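Local coordinates for amino acid adenylation domain-containing protein (Bacillus stratosphericus LAMA 585, PDB 6ULY), which probably selects and activates an alpha-keto acid as its acyl adenylate, as the adenylation domain of a nonribosomal depsipeptide synthetase module, at residues G225-V228 with M229-V233; F331-S334 with E335-S338; E426-Q429 with E430-A434. All coordinates share one frame; numbering follows the deposited sequence.

Overall arrangement
Contact 1 (225-233) comes first along the chain, within helix 224-237, the crossover of the beta-alpha-beta unit that strands 214-217 and 240-243 complete. Contact 2 (331-338) follows and closes the tight loop between the antiparallel neighbours 327-333 and 338-342 of the same nine-stranded sheet. Contact 3 (426-434) ends the series at the close of short helix 425-431, ahead of strand 438-447. Each is closed before the next opens, so none nests or crosses. Contacts 1 and 2 touch through Val-228 and Met-229 on Ser-337 and Ser-338, and both line the adenylate pocket; contact 3 lies apart, its nearest atoms about 6 Å from contact 2.

Contact 1. Residues G225-V228 with M229-V233. With QA7 (5'-O-{(S)-hydroxy[(4-methyl-2-oxopentanoyl)oxy]phosphoryl}adenosine), chain C.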
ATOM      1  N   GLY A 225     -10.184  -7.598 -18.874  1.00 35.76           N
ATOM      2  CA  GLY A 225     -10.402  -8.644 -19.860  1.00 36.89           C
ATOM      3  C   GLY A 225     -11.845  -8.743 -20.313  1.00 42.01           C
ATOM      4  O   GLY A 225     -12.121  -9.202 -21.428  1.00 33.00           O
ATOM      5  N   GLY A 226     -12.784  -8.322 -19.470  1.00 39.28           N
ATOM      6  CA  GLY A 226     -14.173  -8.312 -19.885  1.00 41.44           C
ATOM      7  C   GLY A 226     -14.481  -7.172 -20.836  1.00 38.65           C
ATOM      8  O   GLY A 226     -15.184  -7.356 -21.834  1.00 40.47           O
ATOM      9  N   ILE A 227     -13.954  -5.984 -20.548  1.00 36.06           N
ATOM     10  CA  ILE A 227     -14.312  -4.821 -21.350  1.00 40.10           C
ATOM     11  C   ILE A 227     -13.477  -4.765 -22.624  1.00 40.32           C
ATOM     12  O   ILE A 227     -14.010  -4.530 -23.713  1.00 42.07           O
ATOM     13  CB  ILE A 227     -14.187  -3.531 -20.515  1.00 36.85           C
ATOM     14  CG1 ILE A 227     -14.541  -2.303 -21.360  1.00 42.00           C
ATOM     15  CG2 ILE A 227     -12.783  -3.380 -19.909  1.00 40.81           C
ATOM     16  CD1 ILE A 227     -15.958  -2.328 -21.936  1.00 45.45           C
ATOM     17  N   VAL A 228     -12.170  -5.015 -22.525  1.00 36.06           N
ATOM     18  CA  VAL A 228     -11.287  -4.866 -23.676  1.00 39.27           C
ATOM     19  C   VAL A 228     -11.082  -6.205 -24.371  1.00 35.44           C
ATOM     20  O   VAL A 228     -11.439  -6.365 -25.543  1.00 38.26           O
ATOM     21  CB  VAL A 228      -9.927  -4.261 -23.274  1.00 35.79           C
ATOM     22  CG1 VAL A 228      -9.029  -4.105 -24.503  1.00 36.90           C
ATOM     23  CG2 VAL A 228     -10.121  -2.925 -22.577  1.00 36.83           C
ATOM     24  N   MET A 229     -10.497  -7.173 -23.661  1.00 31.06           N
ATOM     25  CA  MET A 229     -10.072  -8.403 -24.323  1.00 35.24           C
ATOM     26  C   MET A 229     -11.229  -9.096 -25.033  1.00 36.97           C
ATOM     27  O   MET A 229     -11.007  -9.818 -26.012  1.00 39.12           O
ATOM     28  CB  MET A 229      -9.432  -9.358 -23.316  1.00 26.75           C
ATOM     29  CG  MET A 229      -8.871 -10.617 -23.954  1.00 30.38           C
ATOM     30  SD  MET A 229      -8.020 -11.699 -22.787  1.00 38.10           S
ATOM     31  CE  MET A 229      -9.371 -12.191 -21.718  1.00 38.07           C
ATOM     32  N   PHE A 230     -12.463  -8.882 -24.576  1.00 35.14           N
ATOM     33  CA  PHE A 230     -13.620  -9.532 -25.186  1.00 41.25           C
ATOM     34  C   PHE A 230     -14.600  -8.507 -25.741  1.00 38.74           C
ATOM     35  O   PHE A 230     -14.739  -8.413 -26.963  1.00 39.03           O
ATOM     36  CB  PHE A 230     -14.278 -10.480 -24.184  1.00 34.87           C
ATOM     37  CG  PHE A 230     -13.802 -11.896 -24.324  1.00 36.96           C
ATOM     38  CD1 PHE A 230     -14.656 -12.887 -24.767  1.00 35.74           C
ATOM     39  CD2 PHE A 230     -12.480 -12.224 -24.066  1.00 39.47           C
ATOM     40  CE1 PHE A 230     -14.214 -14.183 -24.923  1.00 39.83           C
ATOM     41  CE2 PHE A 230     -12.029 -13.519 -24.224  1.00 40.25           C
ATOM     42  CZ  PHE A 230     -12.899 -14.501 -24.653  1.00 40.53           C
ATOM     43  N   HIS A 231     -15.263  -7.717 -24.897  1.00 36.55           N
ATOM     44  CA  HIS A 231     -16.328  -6.859 -25.403  1.00 40.79           C
ATOM     45  C   HIS A 231     -15.834  -5.979 -26.550  1.00 42.14           C
ATOM     46  O   HIS A 231     -16.410  -5.991 -27.645  1.00 36.32           O
ATOM     47  CB  HIS A 231     -16.906  -6.007 -24.274  1.00 34.22           C
ATOM     48  CG  HIS A 231     -17.952  -5.039 -24.730  1.00 40.28           C
ATOM     49  ND1 HIS A 231     -19.076  -5.428 -25.429  1.00 42.14           N
ATOM     50  CD2 HIS A 231     -18.040  -3.695 -24.595  1.00 39.54           C
ATOM     51  CE1 HIS A 231     -19.814  -4.366 -25.698  1.00 37.06           C
ATOM     52  NE2 HIS A 231     -19.207  -3.302 -25.205  1.00 42.91           N
ATOM     53  N   LEU A 232     -14.755  -5.219 -26.327  1.00 38.01           N
ATOM     54  CA  LEU A 232     -14.291  -4.307 -27.371  1.00 37.59           C
ATOM     55  C   LEU A 232     -13.668  -5.066 -28.537  1.00 35.64           C
ATOM     56  O   LEU A 232     -13.838  -4.677 -29.697  1.00 40.10           O
ATOM     57  CB  LEU A 232     -13.305  -3.292 -26.797  1.00 38.99           C
ATOM     58  CG  LEU A 232     -13.925  -2.214 -25.904  1.00 40.59           C
ATOM     59  CD1 LEU A 232     -12.843  -1.276 -25.385  1.00 37.26           C
ATOM     60  CD2 LEU A 232     -15.008  -1.432 -26.632  1.00 38.72           C
ATOM     61  N   VAL A 233     -12.939  -6.146 -28.255  1.00 38.50           N
ATOM     62  CA  VAL A 233     -12.452  -6.998 -29.336  1.00 30.07           C
ATOM     63  C   VAL A 233     -13.619  -7.496 -30.176  1.00 42.77           C
ATOM     64  O   VAL A 233     -13.530  -7.579 -31.408  1.00 41.53           O
ATOM     65  CB  VAL A 233     -11.631  -8.169 -28.767  1.00 37.31           C
ATOM     66  CG1 VAL A 233     -11.547  -9.303 -29.781  1.00 42.68           C
ATOM     67  CG2 VAL A 233     -10.239  -7.703 -28.375  1.00 42.36           C
TER
HETATM   68  C01 QA7 C 701      -5.432 -11.832 -19.535  1.00 44.33           C
HETATM   69  C02 QA7 C 701      -6.296 -10.940 -18.725  1.00 40.95           C
HETATM   70  C03 QA7 C 701      -6.962  -9.920 -19.608  1.00 43.30           C
HETATM   71  C04 QA7 C 701      -5.421 -10.448 -17.619  1.00 43.01           C
HETATM   72  C05 QA7 C 701      -5.550  -9.016 -17.205  1.00 44.10           C
HETATM   73  C06 QA7 C 701      -5.750  -8.690 -15.761  1.00 42.01           C
HETATM   74  C10 QA7 C 701      -3.288  -7.851 -13.462  1.00 43.28           C
HETATM   75  C11 QA7 C 701      -2.506  -8.672 -12.682  1.00 47.53           C
HETATM   76  C12 QA7 C 701      -1.071  -8.821 -13.343  1.00 49.13           C
HETATM   77  C13 QA7 C 701      -0.684  -9.920 -12.970  1.00 49.35           C
HETATM   78  C14 QA7 C 701      -2.020 -10.850 -12.721  1.00 50.13           C
HETATM   79  C16 QA7 C 701      -2.770 -11.597 -14.853  1.00 47.33           C
HETATM   80  C18 QA7 C 701      -1.858 -13.519 -14.998  1.00 44.48           C
HETATM   81  C19 QA7 C 701      -1.382 -14.787 -15.315  1.00 39.75           C
HETATM   82  C21 QA7 C 701      -0.282 -14.870 -13.374  1.00 45.70           C
HETATM   83  C23 QA7 C 701      -1.499 -12.991 -13.832  1.00 44.86           C
HETATM   84  N15 QA7 C 701      -2.095 -11.794 -13.762  1.00 45.42           N
HETATM   85  N17 QA7 C 701      -2.638 -12.639 -15.621  1.00 46.52           N
HETATM   86  N20 QA7 C 701      -0.608 -15.408 -14.493  1.00 47.49           N
HETATM   87  N22 QA7 C 701      -0.698 -13.706 -13.027  1.00 47.65           N
HETATM   88  N24 QA7 C 701      -1.736 -15.363 -16.540  1.00 43.04           N
HETATM   89  O07 QA7 C 701      -5.751  -7.421 -15.300  1.00 48.97           O
HETATM   90  O09 QA7 C 701      -4.539  -7.651 -12.920  1.00 48.93           O
HETATM   91  O25 QA7 C 701      -3.011 -10.079 -12.713  1.00 45.76           O
HETATM   92  O26 QA7 C 701      -0.028  -9.954 -11.688  1.00 51.27           O
HETATM   93  O27 QA7 C 701      -0.081  -7.724 -13.063  1.00 49.27           O
HETATM   94  O28 QA7 C 701      -6.933  -6.943 -13.273  1.00 59.20           O
HETATM   95  O29 QA7 C 701      -5.260  -5.573 -13.833  1.00 42.14           O
HETATM   96  O30 QA7 C 701      -5.905  -9.543 -15.042  1.00 45.83           O
HETATM   97  O31 QA7 C 701      -5.452  -8.195 -17.981  1.00 46.39           O
HETATM   98  P08 QA7 C 701      -5.620  -6.925 -13.799  1.00 53.97           P
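Gly-225 and Met-229 meet on helix 224-237, the crossover helix of a beta-alpha-beta unit, where the backbone winds in wide pi-type turns and bonds run from residue i+5 back to residue i. The Gly-225 carbonyl O lies 3.3 Å from Met-229 CB. Both residues border the keto acyl end of QA7: Gly-225 CA is 3.7 Å from ligand C03, and Met-229 SD approaches the same methyl at 3.8 Å. The methionine extends with CG opposite its backbone N (chi1 -176°) and then bends at chi3, folding CE back beside Gly-225. The pair thus forms part of the wall against the branched tail of the acyl group. Gly-226 O accepts a wide-turn bond from His-231 N. Ile-227 O takes another, from Leu-232 N at 2.8 Å, and is also flanked by Leu-232 CG. The Ile-227 side chain sends CD1 to the edge of the His-231 imidazole, 3.6 Å from CD2 and near the ring plane. Both ring nitrogens are engaged, ND1 with Gln-241 and NE2 with Trp-86, which should fix the ring's rotation. Val-228 completes the series: its O receives Val-233 N at 3.1 Å, while Val-228 CG2 rests 4.2 Å from Leu-232 CD1.

Contact 2. Residues F331-S334 with E335-S338; sequences FGMS and EISS. With QA7 (5'-O-{(S)-hydroxy[(4-methyl-2-oxopentanoyl)oxy]phosphoryl}adenosine), chain C.
Met-333 and Ser-338 pair as antiparallel, hydrogen-bonded neighbours across the tight loop joining strands 327-333 and 338-342, with Ser-337 and Ser-338 both facing Met-333 in a G1 beta bulge. Among the backbone bonds, Met-333 O is gripped twice, by Ile-336 N and by Ser-338 N at 2.9 Å, from opposite faces of its carbonyl plane. Met-333 N returns a longer bond to Ser-338 O, and Ser-337 N closes the turn on Ser-334 O. Gly-332 adds a CA-H...O contact to Ser-338 O at 3.1 Å. The polar side chains meet where Ser-334 OG donates to Glu-335 OE1, 3.1 Å away and well above the carboxylate plane. A bend at chi2 (90°) curls the glutamate back so that OE1 reaches this hydroxyl, while OE2 bonds to Tyr-421 OH. Apolar contact comes from Ile-336 CG1, which lies 3.9 Å from Met-333 CB. Toward QA7, the Phe-331 ring turns its edge, with CD1 3.7 Å from adenine N17 and CE1 close to the ribose. Met-333 CG and CE lie near ribose O27, and Ser-334 N donates to phosphate O29 at 2.9 Å (162°). The chemistry implies a division of labour: side chains pack on adenine and ribose, while the peptide whose Met-333 O the turn holds presents its Ser-334 N to the phosphate.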
ATOM      1  N   PHE A 331      -1.667 -13.386 -20.186  1.00 37.10           N
ATOM      2  CA  PHE A 331      -1.357 -12.479 -19.090  1.00 35.84           C
ATOM      3  C   PHE A 331      -1.568 -11.045 -19.550  1.00 35.35           C
ATOM      4  O   PHE A 331      -1.341 -10.706 -20.715  1.00 36.94           O
ATOM      5  CB  PHE A 331       0.084 -12.653 -18.586  1.00 40.75           C
ATOM      6  CG  PHE A 331       0.704 -11.380 -18.073  1.00 44.12           C
ATOM      7  CD1 PHE A 331       0.442 -10.934 -16.789  1.00 43.60           C
ATOM      8  CD2 PHE A 331       1.535 -10.622 -18.881  1.00 40.25           C
ATOM      9  CE1 PHE A 331       1.004  -9.760 -16.320  1.00 43.95           C
ATOM     10  CE2 PHE A 331       2.095  -9.451 -18.418  1.00 42.87           C
ATOM     11  CZ  PHE A 331       1.829  -9.019 -17.136  1.00 41.74           C
ATOM     12  N   GLY A 332      -2.001 -10.205 -18.620  1.00 37.53           N
ATOM     13  CA  GLY A 332      -2.144  -8.793 -18.911  1.00 36.63           C
ATOM     14  C   GLY A 332      -2.445  -8.029 -17.643  1.00 34.88           C
ATOM     15  O   GLY A 332      -2.496  -8.591 -16.546  1.00 32.22           O
ATOM     16  N   MET A 333      -2.642  -6.725 -17.811  1.00 35.46           N
ATOM     17  CA  MET A 333      -2.959  -5.849 -16.697  1.00 40.41           C
ATOM     18  C   MET A 333      -3.884  -4.756 -17.198  1.00 36.67           C
ATOM     19  O   MET A 333      -3.858  -4.394 -18.376  1.00 36.51           O
ATOM     20  CB  MET A 333      -1.703  -5.210 -16.076  1.00 38.11           C
ATOM     21  CG  MET A 333      -0.544  -6.166 -15.828  1.00 39.58           C
ATOM     22  SD  MET A 333       0.934  -5.325 -15.204  1.00 41.12           S
ATOM     23  CE  MET A 333       0.315  -4.678 -13.647  1.00 31.52           C
ATOM     24  N   SER A 334      -4.697  -4.222 -16.289  1.00 40.85           N
ATOM     25  CA  SER A 334      -5.538  -3.089 -16.651  1.00 38.46           C
ATOM     26  C   SER A 334      -4.691  -1.942 -17.191  1.00 39.87           C
ATOM     27  O   SER A 334      -5.104  -1.243 -18.124  1.00 38.64           O
ATOM     28  CB  SER A 334      -6.359  -2.640 -15.444  1.00 34.46           C
ATOM     29  OG  SER A 334      -5.525  -2.053 -14.465  1.00 55.69           O
ATOM     30  N   GLU A 335      -3.488  -1.752 -16.633  1.00 38.38           N
ATOM     31  CA  GLU A 335      -2.626  -0.648 -17.047  1.00 36.88           C
ATOM     32  C   GLU A 335      -2.127  -0.792 -18.479  1.00 36.65           C
ATOM     33  O   GLU A 335      -1.671   0.198 -19.062  1.00 38.85           O
ATOM     34  CB  GLU A 335      -1.416  -0.528 -16.113  1.00 38.58           C
ATOM     35  CG  GLU A 335      -1.746  -0.064 -14.709  1.00 39.33           C
ATOM     36  CD  GLU A 335      -2.051  -1.207 -13.763  1.00 38.00           C
ATOM     37  OE1 GLU A 335      -2.440  -2.298 -14.237  1.00 41.10           O
ATOM     38  OE2 GLU A 335      -1.896  -1.014 -12.541  1.00 38.92           O
ATOM     39  N   ILE A 336      -2.198  -1.992 -19.054  1.00 40.77           N
ATOM     40  CA  ILE A 336      -1.725  -2.222 -20.417  1.00 36.59           C
ATOM     41  C   ILE A 336      -2.871  -2.745 -21.279  1.00 40.58           C
ATOM     42  O   ILE A 336      -2.648  -3.432 -22.283  1.00 37.49           O
ATOM     43  CB  ILE A 336      -0.518  -3.181 -20.423  1.00 38.65           C
ATOM     44  CG1 ILE A 336      -0.884  -4.521 -19.782  1.00 39.37           C
ATOM     45  CG2 ILE A 336       0.671  -2.559 -19.671  1.00 40.24           C
ATOM     46  CD1 ILE A 336       0.269  -5.495 -19.702  1.00 33.10           C
ATOM     47  N   SER A 337      -4.109  -2.417 -20.888  1.00 38.62           N
ATOM     48  CA  SER A 337      -5.307  -2.654 -21.695  1.00 41.82           C
ATOM     49  C   SER A 337      -5.638  -4.138 -21.858  1.00 39.61           C
ATOM     50  O   SER A 337      -6.183  -4.542 -22.888  1.00 40.77           O
ATOM     51  CB  SER A 337      -5.183  -2.002 -23.076  1.00 43.84           C
ATOM     52  OG  SER A 337      -5.038  -0.599 -22.961  1.00 43.66           O
ATOM     53  N   SER A 338      -5.331  -4.943 -20.839  1.00 36.61           N
ATOM     54  CA  SER A 338      -5.673  -6.364 -20.773  1.00 41.80           C
ATOM     55  C   SER A 338      -4.509  -7.204 -21.296  1.00 40.42           C
ATOM     56  O   SER A 338      -3.347  -6.896 -21.006  1.00 38.90           O
ATOM     57  CB  SER A 338      -6.996  -6.669 -21.509  1.00 36.78           C
ATOM     58  OG  SER A 338      -6.840  -6.903 -22.901  1.00 41.27           O
TER
HETATM   59  C01 QA7 C 701      -5.432 -11.832 -19.535  1.00 44.33           C
HETATM   60  C02 QA7 C 701      -6.296 -10.940 -18.725  1.00 40.95           C
HETATM   61  C03 QA7 C 701      -6.962  -9.920 -19.608  1.00 43.30           C
HETATM   62  C04 QA7 C 701      -5.421 -10.448 -17.619  1.00 43.01           C
HETATM   63  C05 QA7 C 701      -5.550  -9.016 -17.205  1.00 44.10           C
HETATM   64  C06 QA7 C 701      -5.750  -8.690 -15.761  1.00 42.01           C
HETATM   65  C10 QA7 C 701      -3.288  -7.851 -13.462  1.00 43.28           C
HETATM   66  C11 QA7 C 701      -2.506  -8.672 -12.682  1.00 47.53           C
HETATM   67  C12 QA7 C 701      -1.071  -8.821 -13.343  1.00 49.13           C
HETATM   68  C13 QA7 C 701      -0.684  -9.920 -12.970  1.00 49.35           C
HETATM   69  C14 QA7 C 701      -2.020 -10.850 -12.721  1.00 50.13           C
HETATM   70  C16 QA7 C 701      -2.770 -11.597 -14.853  1.00 47.33           C
HETATM   71  C18 QA7 C 701      -1.858 -13.519 -14.998  1.00 44.48           C
HETATM   72  C19 QA7 C 701      -1.382 -14.787 -15.315  1.00 39.75           C
HETATM   73  C21 QA7 C 701      -0.282 -14.870 -13.374  1.00 45.70           C
HETATM   74  C23 QA7 C 701      -1.499 -12.991 -13.832  1.00 44.86           C
HETATM   75  N15 QA7 C 701      -2.095 -11.794 -13.762  1.00 45.42           N
HETATM   76  N17 QA7 C 701      -2.638 -12.639 -15.621  1.00 46.52           N
HETATM   77  N20 QA7 C 701      -0.608 -15.408 -14.493  1.00 47.49           N
HETATM   78  N22 QA7 C 701      -0.698 -13.706 -13.027  1.00 47.65           N
HETATM   79  N24 QA7 C 701      -1.736 -15.363 -16.540  1.00 43.04           N
HETATM   80  O07 QA7 C 701      -5.751  -7.421 -15.300  1.00 48.97           O
HETATM   81  O09 QA7 C 701      -4.539  -7.651 -12.920  1.00 48.93           O
HETATM   82  O25 QA7 C 701      -3.011 -10.079 -12.713  1.00 45.76           O
HETATM   83  O26 QA7 C 701      -0.028  -9.954 -11.688  1.00 51.27           O
HETATM   84  O27 QA7 C 701      -0.081  -7.724 -13.063  1.00 49.27           O
HETATM   85  O28 QA7 C 701      -6.933  -6.943 -13.273  1.00 59.20           O
HETATM   86  O29 QA7 C 701      -5.260  -5.573 -13.833  1.00 42.14           O
HETATM   87  O30 QA7 C 701      -5.905  -9.543 -15.042  1.00 45.83           O
HETATM   88  O31 QA7 C 701      -5.452  -8.195 -17.981  1.00 46.39           O
HETATM   89  P08 QA7 C 701      -5.620  -6.925 -13.799  1.00 53.97           P

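Contact 3. Residues E426-Q429 with E430-A434. With SO4 (sulfate ion), chain U.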
ATOM      1  N   GLU A 426       2.931  10.612  -8.381  1.00 37.82           N
ATOM      2  CA  GLU A 426       3.913   9.800  -7.673  1.00 41.45           C
ATOM      3  C   GLU A 426       3.794   8.334  -8.064  1.00 44.09           C
ATOM      4  O   GLU A 426       4.800   7.668  -8.334  1.00 43.13           O
ATOM      5  CB  GLU A 426       3.743   9.981  -6.164  1.00 42.32           C
ATOM      6  CG  GLU A 426       4.689   9.143  -5.337  1.00 39.94           C
ATOM      7  CD  GLU A 426       4.734   9.571  -3.884  1.00 48.48           C
ATOM      8  OE1 GLU A 426       3.855  10.352  -3.462  1.00 46.37           O
ATOM      9  OE2 GLU A 426       5.656   9.129  -3.167  1.00 53.46           O
ATOM     10  N   ALA A 427       2.565   7.812  -8.106  1.00 42.27           N
ATOM     11  CA  ALA A 427       2.366   6.424  -8.513  1.00 43.30           C
ATOM     12  C   ALA A 427       2.767   6.212  -9.967  1.00 36.40           C
ATOM     13  O   ALA A 427       3.285   5.150 -10.327  1.00 40.79           O
ATOM     14  CB  ALA A 427       0.909   6.017  -8.297  1.00 40.87           C
ATOM     15  N   ASN A 428       2.535   7.207 -10.821  1.00 34.90           N
ATOM     16  CA  ASN A 428       2.909   7.060 -12.222  1.00 35.64           C
ATOM     17  C   ASN A 428       4.416   6.966 -12.389  1.00 46.13           C
ATOM     18  O   ASN A 428       4.899   6.281 -13.296  1.00 47.11           O
ATOM     19  CB  ASN A 428       2.345   8.226 -13.029  1.00 37.99           C
ATOM     20  CG  ASN A 428       0.846   8.092 -13.258  1.00 41.01           C
ATOM     21  OD1 ASN A 428       0.341   6.985 -13.426  1.00 39.72           O
ATOM     22  ND2 ASN A 428       0.132   9.211 -13.248  1.00 35.58           N
ATOM     23  N   GLN A 429       5.171   7.638 -11.524  1.00 42.75           N
ATOM     24  CA  GLN A 429       6.623   7.541 -11.587  1.00 48.61           C
ATOM     25  C   GLN A 429       7.099   6.136 -11.234  1.00 47.61           C
ATOM     26  O   GLN A 429       8.018   5.607 -11.871  1.00 52.16           O
ATOM     27  CB  GLN A 429       7.231   8.574 -10.649  1.00 47.37           C
ATOM     28  CG  GLN A 429       8.702   8.753 -10.820  1.00 67.37           C
ATOM     29  CD  GLN A 429       9.264   9.731  -9.824  1.00 55.18           C
ATOM     30  OE1 GLN A 429       9.374  10.922 -10.107  1.00 55.88           O
ATOM     31  NE2 GLN A 429       9.607   9.237  -8.639  1.00 46.93           N
ATOM     32  N   GLU A 430       6.476   5.512 -10.234  1.00 48.92           N
ATOM     33  CA  GLU A 430       6.895   4.182  -9.806  1.00 50.83           C
ATOM     34  C   GLU A 430       6.776   3.153 -10.925  1.00 55.74           C
ATOM     35  O   GLU A 430       7.588   2.222 -10.993  1.00 61.60           O
ATOM     36  CB  GLU A 430       6.061   3.738  -8.603  1.00 53.23           C
ATOM     37  CG  GLU A 430       6.345   4.503  -7.312  1.00 59.00           C
ATOM     38  CD  GLU A 430       5.343   4.184  -6.208  1.00 67.87           C
ATOM     39  OE1 GLU A 430       4.385   3.426  -6.469  1.00 84.58           O
ATOM     40  OE2 GLU A 430       5.510   4.696  -5.081  1.00 63.89           O
ATOM     41  N   VAL A 431       5.779   3.288 -11.803  1.00 49.64           N
ATOM     42  CA  VAL A 431       5.504   2.260 -12.801  1.00 48.27           C
ATOM     43  C   VAL A 431       6.114   2.628 -14.149  1.00 42.80           C
ATOM     44  O   VAL A 431       6.542   1.749 -14.902  1.00 50.54           O
ATOM     45  CB  VAL A 431       3.989   2.004 -12.947  1.00 46.75           C
ATOM     46  CG1 VAL A 431       3.389   1.585 -11.617  1.00 46.27           C
ATOM     47  CG2 VAL A 431       3.272   3.235 -13.506  1.00 44.19           C
ATOM     48  N   PHE A 432       6.151   3.919 -14.473  1.00 43.25           N
ATOM     49  CA  PHE A 432       6.705   4.376 -15.749  1.00 47.90           C
ATOM     50  C   PHE A 432       8.202   4.606 -15.569  1.00 52.40           C
ATOM     51  O   PHE A 432       8.629   5.661 -15.092  1.00 57.64           O
ATOM     52  CB  PHE A 432       6.000   5.641 -16.228  1.00 43.66           C
ATOM     53  CG  PHE A 432       4.558   5.432 -16.631  1.00 46.74           C
ATOM     54  CD1 PHE A 432       4.120   4.210 -17.118  1.00 49.15           C
ATOM     55  CD2 PHE A 432       3.641   6.468 -16.524  1.00 45.28           C
ATOM     56  CE1 PHE A 432       2.796   4.025 -17.483  1.00 46.79           C
ATOM     57  CE2 PHE A 432       2.317   6.289 -16.888  1.00 47.02           C
ATOM     58  CZ  PHE A 432       1.896   5.067 -17.369  1.00 42.82           C
ATOM     59  N   GLN A 433       9.005   3.614 -15.950  1.00 55.58           N
ATOM     60  CA  GLN A 433      10.453   3.715 -15.872  1.00 58.26           C
ATOM     61  C   GLN A 433      10.988   4.383 -17.139  1.00 61.19           C
ATOM     62  O   GLN A 433      10.234   4.756 -18.041  1.00 55.71           O
ATOM     63  CB  GLN A 433      11.075   2.334 -15.665  1.00 59.81           C
ATOM     64  CG  GLN A 433      10.441   1.509 -14.539  1.00 62.99           C
ATOM     65  CD  GLN A 433      10.736   2.052 -13.147  1.00 66.64           C
ATOM     66  OE1 GLN A 433      11.133   3.205 -12.985  1.00 75.04           O
ATOM     67  NE2 GLN A 433      10.539   1.213 -12.134  1.00 69.82           N
ATOM     68  N   ALA A 434      12.307   4.537 -17.213  1.00 65.01           N
ATOM     69  CA  ALA A 434      12.907   5.269 -18.319  1.00 64.43           C
ATOM     70  C   ALA A 434      12.817   4.481 -19.620  1.00 64.31           C
ATOM     71  O   ALA A 434      12.926   3.252 -19.633  1.00 66.81           O
ATOM     72  CB  ALA A 434      14.370   5.592 -18.014  1.00 69.97           C
TER
HETATM   73  S   SO4 U 705      10.905   5.064  -8.858  1.00 77.13           S
HETATM   74  O1  SO4 U 705      11.286   5.615 -10.147  1.00 72.73           O
HETATM   75  O2  SO4 U 705      12.047   5.084  -7.970  1.00 76.80           O
HETATM   76  O3  SO4 U 705       9.841   5.849  -8.296  1.00 62.60           O
HETATM   77  O4  SO4 U 705      10.449   3.703  -9.001  1.00 77.69           O
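The Phe-432 ring carries Val-431 CG2 over one face, 3.8 Å above its plane and offset toward the rim, while the Asn-428 amide lies alongside. Amide and ring planes are only 13° apart, the two side chains point the same way, and Asn-428 OD1 comes 4.0 Å from Phe-432 CE2. That oxygen is held by Tyr-421 N, which helps to set the amide's rotation. Phe-432 CG stands opposite its own carbonyl carbon (chi1 -68°), and this torsion keeps the ring beside the asparagine.

The pair marks the end of short helix 425-431: Phe-432, the first residue to leave helical angles, still donates its N to Asn-428 O at 2.9 Å (155°). The preceding turn is looser, with weak bonds from Glu-430 N to Glu-426 O and from Val-431 N to Ala-427 O and Asn-428 O. Gln-429, extended beyond CG, sends NE2 to a sulfate ion, where a weak 3.4 Å bond to O3 is made. The same NE2 is bonded to the backbone O of His-116 of the second subunit, whose His-115 and His-116 rings also bond the sulfate, probably a crystallisation ion. Glu-426 and Glu-430 hold their OE2 atoms 4.8 Å apart; His-116 and Asn-424 of the second subunit take the Glu-426 carboxylate, and the histidine probably eases the like charges.

Helix 425-431 therefore presents one flank to the second subunit. Within its own chain, Ala-427 and Val-431 touch Tyr-421 of strand 420-421, Val-431 with the following Phe-432 packs on Phe-438 of strand 438-447, and the Phe-432 side chain also touches Thr-417 and Met-418 in the loop before strand 420-421.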